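Long-range contacts in outer membrane protein OMP121 (Bacteroides thetaiotaomicron, PDB 5FQ8), which spans the outer membrane as a calcium-binding barrel of the TonB-dependent receptor family and probably imports nutrients into the periplasm: residues T165-K173 and N262-Y271; V779-V787 and T876-Y886. All coordinates share one frame; numbering follows the deposited sequence.

Interaction 1: T165-K173 and N262-Y271; sequences TTKSGRKEK and NGATDKSDYY
Y271 overlaps the stem of K167, the two side chains crossing obliquely: Y271 CE2 is 3.6 Å from K167 CB, and Y271 OH is 3.6 Å from K167 CD. From CG onward the lysine is extended, which carries NZ past the ring to a hydrogen bond with D136 O. A long aliphatic stem with a polar end thus serves both neighbours. S168 O lies at the ring edge, near its plane. Beyond it the chain passes close to the hairpin at G169, whose CA is 3.6 Å from D269 CB; a beta carbon here would collide with D269, A264 and G263 O. The small A264 sits beside it, its CB 3.8 Å from G169 C and 3.3 Å from R170 O. R170 lies across N262, with N262 O over one guanidinium face and E172 N over the other, while NH1 bonds to G174 O. The contact therefore sets the link leaving plug strand 161-166, on its way to barrel strand 177-188, against the ends of barrel strands 252-264 and 268-280, next to the turn that joins them; strand 289-303 flanks it, and a second copy of the protein meets S268 through its own S268.

Interaction 2: V779-V787 and T876-Y886; sequences VNSSTGLPV and TPITSSNIYKY
L785 makes the apolar part of the contact with its two methyls spread over different partners. CD2 reaches I878 CD1 at 4.0 Å and also packs on CA and CB of Y886, whereas L785 CD1 lies 3.8 Å from K885 CD. Leucine and I878 meet at about a right angle, as do leucine and lysine, so a branched tip fits between an isoleucine ahead of helix 880-889 and the helix's own surface. K885 contributes only its methylene stem; CG stands anti to the backbone N (chi1 177°) and the rest is extended, taking the amine beyond the contact to partners outside it, among them an acidic side chain of another protein in a long, weak ion pair. P786 adds a rigid ring: its CD comes in the plane of the Y886 ring, at the edge, 4.0 Å from Y886 CE1, while I878 CD1 lies over one face, offset toward the rim. Y886 OH is hydrogen-bonded to S892 OG.

Hydrogen bonds shape the 779-787 loop. N780 OD1 accepts from S782 N and T783 N, each at 2.7 Å, an Asx turn and motif in one; T783 N is tilted 20° from the carbonyl plane, S782 N 41° out of it. N780 O accepts from G784 N. G784 itself has a positive phi and lies against I878, conditions that suit a residue without a beta carbon.

Between the segments, T876 OG1 donates to S781 O, a bond modelled so short that its length is doubtful. One water donates to G784 O at 2.7 Å and weakly to T876 O, joining two carbonyls that cannot pair directly.

The chemistry implies a division of labour: the internal bonds probably set the loop's shape, while apolar side chains, helped by that one short bond and the bridging water, join it to 876-886.

Overall arrangement
Interactions 1 and 2 lie on opposite sides of the chain's centre, 74 Å apart between centres and about 53 Å between nearest atoms, so they do not touch. They follow in series along the chain, interaction 1 closing before interaction 2 opens. Interaction 1 joins plug to barrel at the end with the short hairpin turn, as expected for the periplasmic side, with Y271's side chain about 12 Å from a bound 3-decanoyloxypropyl decanoate. Interaction 2 belongs to the long loops at the other end, probably extracellular; the Y886 side chain is about 14 Å from a calcium ion. Each also borders other chains: a second copy of the protein at interaction 1, different proteins at interaction 2.

Interaction 1: T165-K173 and N262-Y271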
loop_
_atom_site.group_PDB
_atom_site.type_symbol
_atom_site.label_atom_id
_atom_site.label_comp_id
_atom_site.label_asym_id
_atom_site.label_seq_id
_atom_site.Cartn_x
_atom_site.Cartn_y
_atom_site.Cartn_z
ATOM N N THR B 165 -2.274 -37.033 -20.669
ATOM C CA THR B 165 -1.812 -37.077 -22.052
ATOM C C THR B 165 -2.858 -36.434 -22.943
ATOM O O THR B 165 -4.021 -36.839 -22.935
ATOM C CB THR B 165 -1.526 -38.502 -22.515
ATOM O OG1 THR B 165 -0.504 -39.081 -21.702
ATOM C CG2 THR B 165 -1.040 -38.489 -23.923
ATOM N N THR B 166 -2.444 -35.438 -23.704
ATOM C CA THR B 166 -3.357 -34.619 -24.480
ATOM C C THR B 166 -3.533 -35.173 -25.891
ATOM O O THR B 166 -2.715 -35.945 -26.390
ATOM C CB THR B 166 -2.830 -33.191 -24.512
ATOM O OG1 THR B 166 -1.430 -33.218 -24.800
ATOM C CG2 THR B 166 -3.003 -32.547 -23.169
ATOM N N LYS B 167 -4.623 -34.771 -26.538
ATOM C CA LYS B 167 -4.962 -35.318 -27.849
ATOM C C LYS B 167 -4.017 -34.806 -28.927
ATOM O O LYS B 167 -3.517 -33.686 -28.857
ATOM C CB LYS B 167 -6.399 -34.959 -28.218
ATOM C CG LYS B 167 -7.458 -35.638 -27.379
ATOM C CD LYS B 167 -8.791 -34.948 -27.521
ATOM C CE LYS B 167 -9.897 -35.703 -26.827
ATOM N NZ LYS B 167 -11.225 -35.060 -27.001
ATOM N N SER B 168 -3.778 -35.642 -29.937
ATOM C CA SER B 168 -2.913 -35.264 -31.048
ATOM C C SER B 168 -3.679 -35.227 -32.359
ATOM O O SER B 168 -4.707 -34.567 -32.456
ATOM C CB SER B 168 -1.736 -36.219 -31.162
ATOM O OG SER B 168 -1.099 -36.375 -29.915
ATOM N N GLY B 169 -3.196 -35.943 -33.372
ATOM C CA GLY B 169 -3.660 -35.772 -34.728
ATOM C C GLY B 169 -4.539 -36.897 -35.254
ATOM O O GLY B 169 -4.696 -37.957 -34.659
ATOM N N ARG B 170 -5.106 -36.628 -36.425
ATOM C CA ARG B 170 -6.003 -37.512 -37.152
ATOM C C ARG B 170 -5.158 -38.537 -37.987
ATOM O O ARG B 170 -4.140 -38.962 -37.447
ATOM C CB ARG B 170 -6.948 -36.620 -37.939
ATOM C CG ARG B 170 -8.165 -36.165 -37.208
ATOM C CD ARG B 170 -9.043 -35.379 -38.153
ATOM N NE ARG B 170 -8.340 -35.116 -39.406
ATOM C CZ ARG B 170 -8.910 -34.644 -40.511
ATOM N NH1 ARG B 170 -10.210 -34.386 -40.528
ATOM N NH2 ARG B 170 -8.178 -34.432 -41.601
ATOM N N LYS B 171 -5.468 -38.983 -39.223
ATOM C CA LYS B 171 -6.518 -38.551 -40.153
ATOM C C LYS B 171 -7.869 -39.167 -39.795
ATOM O O LYS B 171 -7.938 -40.215 -39.172
ATOM C CB LYS B 171 -6.124 -38.874 -41.592
ATOM C CG LYS B 171 -5.209 -37.832 -42.216
ATOM C CD LYS B 171 -4.680 -38.283 -43.576
ATOM C CE LYS B 171 -5.434 -37.616 -44.708
ATOM N NZ LYS B 171 -6.861 -37.368 -44.341
ATOM N N GLU B 172 -8.933 -38.465 -40.162
ATOM C CA GLU B 172 -10.301 -38.879 -39.882
ATOM C C GLU B 172 -11.182 -38.360 -41.012
ATOM O O GLU B 172 -10.696 -38.047 -42.103
ATOM C CB GLU B 172 -10.755 -38.351 -38.512
ATOM C CG GLU B 172 -11.049 -39.389 -37.449
ATOM C CD GLU B 172 -11.741 -38.788 -36.232
ATOM O OE1 GLU B 172 -11.262 -37.758 -35.705
ATOM O OE2 GLU B 172 -12.779 -39.340 -35.811
ATOM N N LYS B 173 -12.475 -38.260 -40.750
ATOM C CA LYS B 173 -13.418 -37.658 -41.678
ATOM C C LYS B 173 -14.246 -36.653 -40.904
ATOM O O LYS B 173 -14.799 -37.005 -39.867
ATOM C CB LYS B 173 -14.332 -38.713 -42.301
ATOM C CG LYS B 173 -13.686 -39.633 -43.309
ATOM C CD LYS B 173 -14.689 -40.686 -43.759
ATOM C CE LYS B 173 -14.807 -40.770 -45.285
ATOM N NZ LYS B 173 -13.586 -41.335 -45.913
ATOM N N ASN B 262 -7.993 -30.206 -35.779
ATOM C CA ASN B 262 -7.228 -31.440 -35.740
ATOM C C ASN B 262 -6.878 -31.880 -37.156
ATOM O O ASN B 262 -7.584 -31.562 -38.117
ATOM C CB ASN B 262 -8.053 -32.508 -35.011
ATOM C CG ASN B 262 -7.384 -33.861 -34.955
ATOM O OD1 ASN B 262 -6.270 -34.054 -35.411
ATOM N ND2 ASN B 262 -8.079 -34.814 -34.370
ATOM N N GLY B 263 -5.793 -32.630 -37.274
ATOM C CA GLY B 263 -5.376 -33.135 -38.562
ATOM C C GLY B 263 -4.019 -33.767 -38.413
ATOM O O GLY B 263 -3.323 -33.540 -37.428
ATOM N N ALA B 264 -3.640 -34.571 -39.398
ATOM C CA ALA B 264 -2.339 -35.207 -39.310
ATOM C C ALA B 264 -1.940 -35.758 -40.661
ATOM O O ALA B 264 -2.741 -35.853 -41.589
ATOM C CB ALA B 264 -2.319 -36.327 -38.269
ATOM N N THR B 265 -0.665 -36.118 -40.750
ATOM C CA THR B 265 -0.117 -36.784 -41.916
ATOM C C THR B 265 0.669 -37.990 -41.442
ATOM O O THR B 265 0.621 -38.338 -40.267
ATOM C CB THR B 265 0.778 -35.843 -42.704
ATOM O OG1 THR B 265 1.960 -35.607 -41.941
ATOM C CG2 THR B 265 0.078 -34.531 -42.938
ATOM N N ASP B 266 1.400 -38.640 -42.323
ATOM C CA ASP B 266 2.183 -39.766 -41.852
ATOM C C ASP B 266 3.485 -39.318 -41.236
ATOM O O ASP B 266 4.238 -40.160 -40.750
ATOM C CB ASP B 266 2.451 -40.755 -42.988
ATOM C CG ASP B 266 1.269 -41.681 -43.246
ATOM O OD1 ASP B 266 1.026 -42.584 -42.418
ATOM O OD2 ASP B 266 0.574 -41.504 -44.270
ATOM N N LYS B 267 3.753 -38.016 -41.240
ATOM C CA LYS B 267 4.958 -37.476 -40.644
ATOM C C LYS B 267 4.695 -36.352 -39.647
ATOM O O LYS B 267 5.652 -35.808 -39.090
ATOM C CB LYS B 267 5.902 -36.969 -41.742
ATOM C CG LYS B 267 6.285 -38.004 -42.777
ATOM C CD LYS B 267 7.129 -39.112 -42.179
ATOM C CE LYS B 267 8.094 -39.664 -43.216
ATOM N NZ LYS B 267 7.389 -40.141 -44.447
ATOM N N SER B 268 3.442 -35.993 -39.397
ATOM C CA SER B 268 3.169 -34.782 -38.638
ATOM C C SER B 268 1.742 -34.807 -38.125
ATOM O O SER B 268 0.873 -35.467 -38.697
ATOM C CB SER B 268 3.388 -33.547 -39.500
ATOM O OG SER B 268 2.352 -33.441 -40.448
ATOM N N ASP B 269 1.507 -34.072 -37.044
ATOM C CA ASP B 269 0.155 -33.897 -36.533
ATOM C C ASP B 269 0.033 -32.506 -35.940
ATOM O O ASP B 269 1.030 -31.842 -35.666
ATOM C CB ASP B 269 -0.215 -34.961 -35.500
ATOM C CG ASP B 269 0.749 -35.021 -34.358
ATOM O OD1 ASP B 269 0.751 -34.082 -33.564
ATOM O OD2 ASP B 269 1.500 -36.003 -34.238
ATOM N N TYR B 270 -1.205 -32.068 -35.749
ATOM C CA TYR B 270 -1.456 -30.695 -35.337
ATOM C C TYR B 270 -2.798 -30.623 -34.635
ATOM O O TYR B 270 -3.807 -31.044 -35.200
ATOM C CB TYR B 270 -1.426 -29.778 -36.544
ATOM C CG TYR B 270 -1.221 -28.327 -36.223
ATOM C CD1 TYR B 270 -0.223 -27.924 -35.342
ATOM C CD2 TYR B 270 -1.999 -27.350 -36.828
ATOM C CE1 TYR B 270 -0.023 -26.598 -35.056
ATOM C CE2 TYR B 270 -1.805 -26.012 -36.549
ATOM C CZ TYR B 270 -0.817 -25.648 -35.660
ATOM O OH TYR B 270 -0.604 -24.329 -35.364
ATOM N N TYR B 271 -2.806 -30.094 -33.411
ATOM C CA TYR B 271 -4.016 -29.907 -32.622
ATOM C C TYR B 271 -4.055 -28.478 -32.111
ATOM O O TYR B 271 -3.033 -27.944 -31.681
ATOM C CB TYR B 271 -4.052 -30.893 -31.454
ATOM C CG TYR B 271 -5.420 -31.147 -30.868
ATOM C CD1 TYR B 271 -5.993 -30.262 -29.982
ATOM C CD2 TYR B 271 -6.134 -32.280 -31.201
ATOM C CE1 TYR B 271 -7.230 -30.485 -29.451
ATOM C CE2 TYR B 271 -7.374 -32.511 -30.678
ATOM C CZ TYR B 271 -7.920 -31.609 -29.797
ATOM O OH TYR B 271 -9.165 -31.833 -29.252
#

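Interaction 2: V779-V787 and T876-Y886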
loop_
_atom_site.group_PDB
_atom_site.type_symbol
_atom_site.label_atom_id
_atom_site.label_comp_id
_atom_site.label_asym_id
_atom_site.label_seq_id
_atom_site.Cartn_x
_atom_site.Cartn_y
_atom_site.Cartn_z
ATOM N N VAL B 779 -22.575 -29.883 36.533
ATOM C CA VAL B 779 -23.119 -28.592 36.166
ATOM C C VAL B 779 -22.968 -27.632 37.336
ATOM O O VAL B 779 -22.652 -28.021 38.455
ATOM C CB VAL B 779 -24.586 -28.686 35.736
ATOM C CG1 VAL B 779 -24.696 -29.467 34.457
ATOM C CG2 VAL B 779 -25.355 -29.346 36.816
ATOM N N ASN B 780 -23.203 -26.363 37.045
ATOM C CA ASN B 780 -22.974 -25.277 37.981
ATOM C C ASN B 780 -24.161 -25.166 38.911
ATOM O O ASN B 780 -25.307 -25.149 38.461
ATOM C CB ASN B 780 -22.759 -23.977 37.207
ATOM C CG ASN B 780 -22.708 -22.754 38.094
ATOM O OD1 ASN B 780 -23.736 -22.259 38.544
ATOM N ND2 ASN B 780 -21.510 -22.230 38.307
ATOM N N SER B 781 -23.876 -25.074 40.206
ATOM C CA SER B 781 -24.926 -25.100 41.212
ATOM C C SER B 781 -25.947 -23.998 41.003
ATOM O O SER B 781 -27.110 -24.156 41.372
ATOM C CB SER B 781 -24.298 -24.977 42.593
ATOM O OG SER B 781 -23.038 -25.618 42.616
ATOM N N SER B 782 -25.545 -22.886 40.405
ATOM C CA SER B 782 -26.407 -21.719 40.366
ATOM C C SER B 782 -27.062 -21.499 39.016
ATOM O O SER B 782 -28.212 -21.066 38.961
ATOM C CB SER B 782 -25.614 -20.470 40.750
ATOM O OG SER B 782 -26.474 -19.359 40.900
ATOM N N THR B 783 -26.366 -21.794 37.923
ATOM C CA THR B 783 -26.908 -21.556 36.594
ATOM C C THR B 783 -27.516 -22.786 35.945
ATOM O O THR B 783 -28.419 -22.651 35.116
ATOM C CB THR B 783 -25.820 -21.027 35.665
ATOM O OG1 THR B 783 -24.701 -21.918 35.692
ATOM C CG2 THR B 783 -25.390 -19.665 36.104
ATOM N N GLY B 784 -27.040 -23.975 36.288
ATOM C CA GLY B 784 -27.472 -25.187 35.640
ATOM C C GLY B 784 -26.614 -25.613 34.481
ATOM O O GLY B 784 -26.722 -26.752 34.052
ATOM N N LEU B 785 -25.753 -24.751 33.986
ATOM C CA LEU B 785 -24.997 -24.993 32.769
ATOM C C LEU B 785 -23.819 -25.914 33.046
ATOM O O LEU B 785 -23.346 -25.997 34.172
ATOM C CB LEU B 785 -24.490 -23.685 32.198
ATOM C CG LEU B 785 -25.560 -22.627 32.009
ATOM C CD1 LEU B 785 -24.926 -21.289 31.775
ATOM C CD2 LEU B 785 -26.381 -23.029 30.837
ATOM N N PRO B 786 -23.349 -26.633 32.040
ATOM C CA PRO B 786 -22.253 -27.570 32.267
ATOM C C PRO B 786 -20.983 -26.863 32.688
ATOM O O PRO B 786 -20.796 -25.675 32.445
ATOM C CB PRO B 786 -22.087 -28.263 30.910
ATOM C CG PRO B 786 -22.901 -27.508 29.973
ATOM C CD PRO B 786 -23.989 -26.864 30.747
ATOM N N VAL B 787 -20.115 -27.619 33.342
ATOM C CA VAL B 787 -18.835 -27.134 33.833
ATOM C C VAL B 787 -17.734 -27.706 32.955
ATOM O O VAL B 787 -17.715 -28.909 32.674
ATOM C CB VAL B 787 -18.625 -27.525 35.306
ATOM C CG1 VAL B 787 -17.192 -27.289 35.700
ATOM C CG2 VAL B 787 -19.551 -26.738 36.197
ATOM N N THR B 876 -30.629 -27.725 40.063
ATOM C CA THR B 876 -30.771 -26.417 39.463
ATOM C C THR B 876 -31.216 -26.544 38.021
ATOM O O THR B 876 -30.536 -27.208 37.233
ATOM C CB THR B 876 -29.477 -25.642 39.523
ATOM O OG1 THR B 876 -28.961 -25.671 40.854
ATOM C CG2 THR B 876 -29.765 -24.231 39.178
ATOM N N PRO B 877 -32.332 -25.946 37.640
ATOM C CA PRO B 877 -32.703 -25.904 36.231
ATOM C C PRO B 877 -31.918 -24.844 35.483
ATOM O O PRO B 877 -31.428 -23.870 36.052
ATOM C CB PRO B 877 -34.187 -25.546 36.280
ATOM C CG PRO B 877 -34.307 -24.720 37.493
ATOM C CD PRO B 877 -33.354 -25.313 38.490
ATOM N N ILE B 878 -31.787 -25.071 34.186
ATOM C CA ILE B 878 -31.377 -24.012 33.280
ATOM C C ILE B 878 -32.621 -23.201 32.969
ATOM O O ILE B 878 -33.589 -23.725 32.423
ATOM C CB ILE B 878 -30.754 -24.579 32.002
ATOM C CG1 ILE B 878 -29.505 -25.380 32.318
ATOM C CG2 ILE B 878 -30.404 -23.467 31.086
ATOM C CD1 ILE B 878 -28.935 -26.059 31.097
ATOM N N THR B 879 -32.615 -21.938 33.341
ATOM C CA THR B 879 -33.829 -21.163 33.198
ATOM C C THR B 879 -34.103 -20.862 31.735
ATOM O O THR B 879 -33.222 -20.942 30.879
ATOM C CB THR B 879 -33.732 -19.855 33.984
ATOM O OG1 THR B 879 -32.613 -19.093 33.517
ATOM C CG2 THR B 879 -33.556 -20.145 35.461
ATOM N N SER B 880 -35.359 -20.528 31.457
ATOM C CA SER B 880 -35.740 -20.111 30.118
ATOM C C SER B 880 -34.811 -19.034 29.612
ATOM O O SER B 880 -34.354 -19.075 28.467
ATOM C CB SER B 880 -37.164 -19.584 30.132
ATOM O OG SER B 880 -37.967 -20.405 30.940
ATOM N N SER B 881 -34.505 -18.068 30.475
ATOM C CA SER B 881 -33.699 -16.932 30.073
ATOM C C SER B 881 -32.278 -17.339 29.731
ATOM O O SER B 881 -31.589 -16.612 29.010
ATOM C CB SER B 881 -33.703 -15.883 31.186
ATOM O OG SER B 881 -33.121 -14.668 30.750
ATOM N N ASN B 882 -31.815 -18.481 30.227
ATOM C CA ASN B 882 -30.449 -18.899 29.954
ATOM C C ASN B 882 -30.348 -20.049 28.963
ATOM O O ASN B 882 -29.234 -20.482 28.662
ATOM C CB ASN B 882 -29.739 -19.308 31.245
ATOM C CG ASN B 882 -29.371 -18.127 32.124
ATOM O OD1 ASN B 882 -29.177 -17.011 31.660
ATOM N ND2 ASN B 882 -29.267 -18.384 33.413
ATOM N N ILE B 883 -31.466 -20.549 28.437
ATOM C CA ILE B 883 -31.388 -21.672 27.508
ATOM C C ILE B 883 -30.602 -21.281 26.271
ATOM O O ILE B 883 -29.838 -22.085 25.729
ATOM C CB ILE B 883 -32.798 -22.179 27.158
ATOM C CG1 ILE B 883 -33.294 -23.108 28.252
ATOM C CG2 ILE B 883 -32.809 -22.918 25.834
ATOM C CD1 ILE B 883 -34.504 -23.862 27.879
ATOM N N TYR B 884 -30.745 -20.031 25.830
ATOM C CA TYR B 884 -29.967 -19.545 24.694
ATOM C C TYR B 884 -28.489 -19.821 24.873
ATOM O O TYR B 884 -27.784 -20.104 23.900
ATOM C CB TYR B 884 -30.174 -18.048 24.505
ATOM C CG TYR B 884 -29.271 -17.224 25.390
ATOM C CD1 TYR B 884 -29.592 -17.009 26.721
ATOM C CD2 TYR B 884 -28.088 -16.673 24.900
ATOM C CE1 TYR B 884 -28.789 -16.269 27.531
ATOM C CE2 TYR B 884 -27.267 -15.932 25.705
ATOM C CZ TYR B 884 -27.625 -15.729 27.032
ATOM O OH TYR B 884 -26.835 -14.984 27.885
ATOM N N LYS B 885 -27.998 -19.744 26.112
ATOM C CA LYS B 885 -26.573 -19.924 26.341
ATOM C C LYS B 885 -26.206 -21.397 26.454
ATOM O O LYS B 885 -25.084 -21.777 26.107
ATOM C CB LYS B 885 -26.153 -19.146 27.583
ATOM C CG LYS B 885 -24.709 -19.303 27.967
ATOM C CD LYS B 885 -24.390 -18.557 29.234
ATOM C CE LYS B 885 -22.902 -18.615 29.534
ATOM N NZ LYS B 885 -22.462 -17.449 30.340
ATOM N N TYR B 886 -27.140 -22.235 26.903
ATOM C CA TYR B 886 -26.901 -23.671 26.910
ATOM C C TYR B 886 -26.547 -24.168 25.522
ATOM O O TYR B 886 -25.594 -24.932 25.339
ATOM C CB TYR B 886 -28.135 -24.403 27.431
ATOM C CG TYR B 886 -27.989 -25.898 27.450
ATOM C CD1 TYR B 886 -26.929 -26.498 28.099
ATOM C CD2 TYR B 886 -28.915 -26.711 26.827
ATOM C CE1 TYR B 886 -26.790 -27.856 28.122
ATOM C CE2 TYR B 886 -28.781 -28.078 26.851
ATOM C CZ TYR B 886 -27.716 -28.643 27.497
ATOM O OH TYR B 886 -27.560 -30.002 27.544
HETATM O O HOH W 1 -28.946 -28.251 34.406
#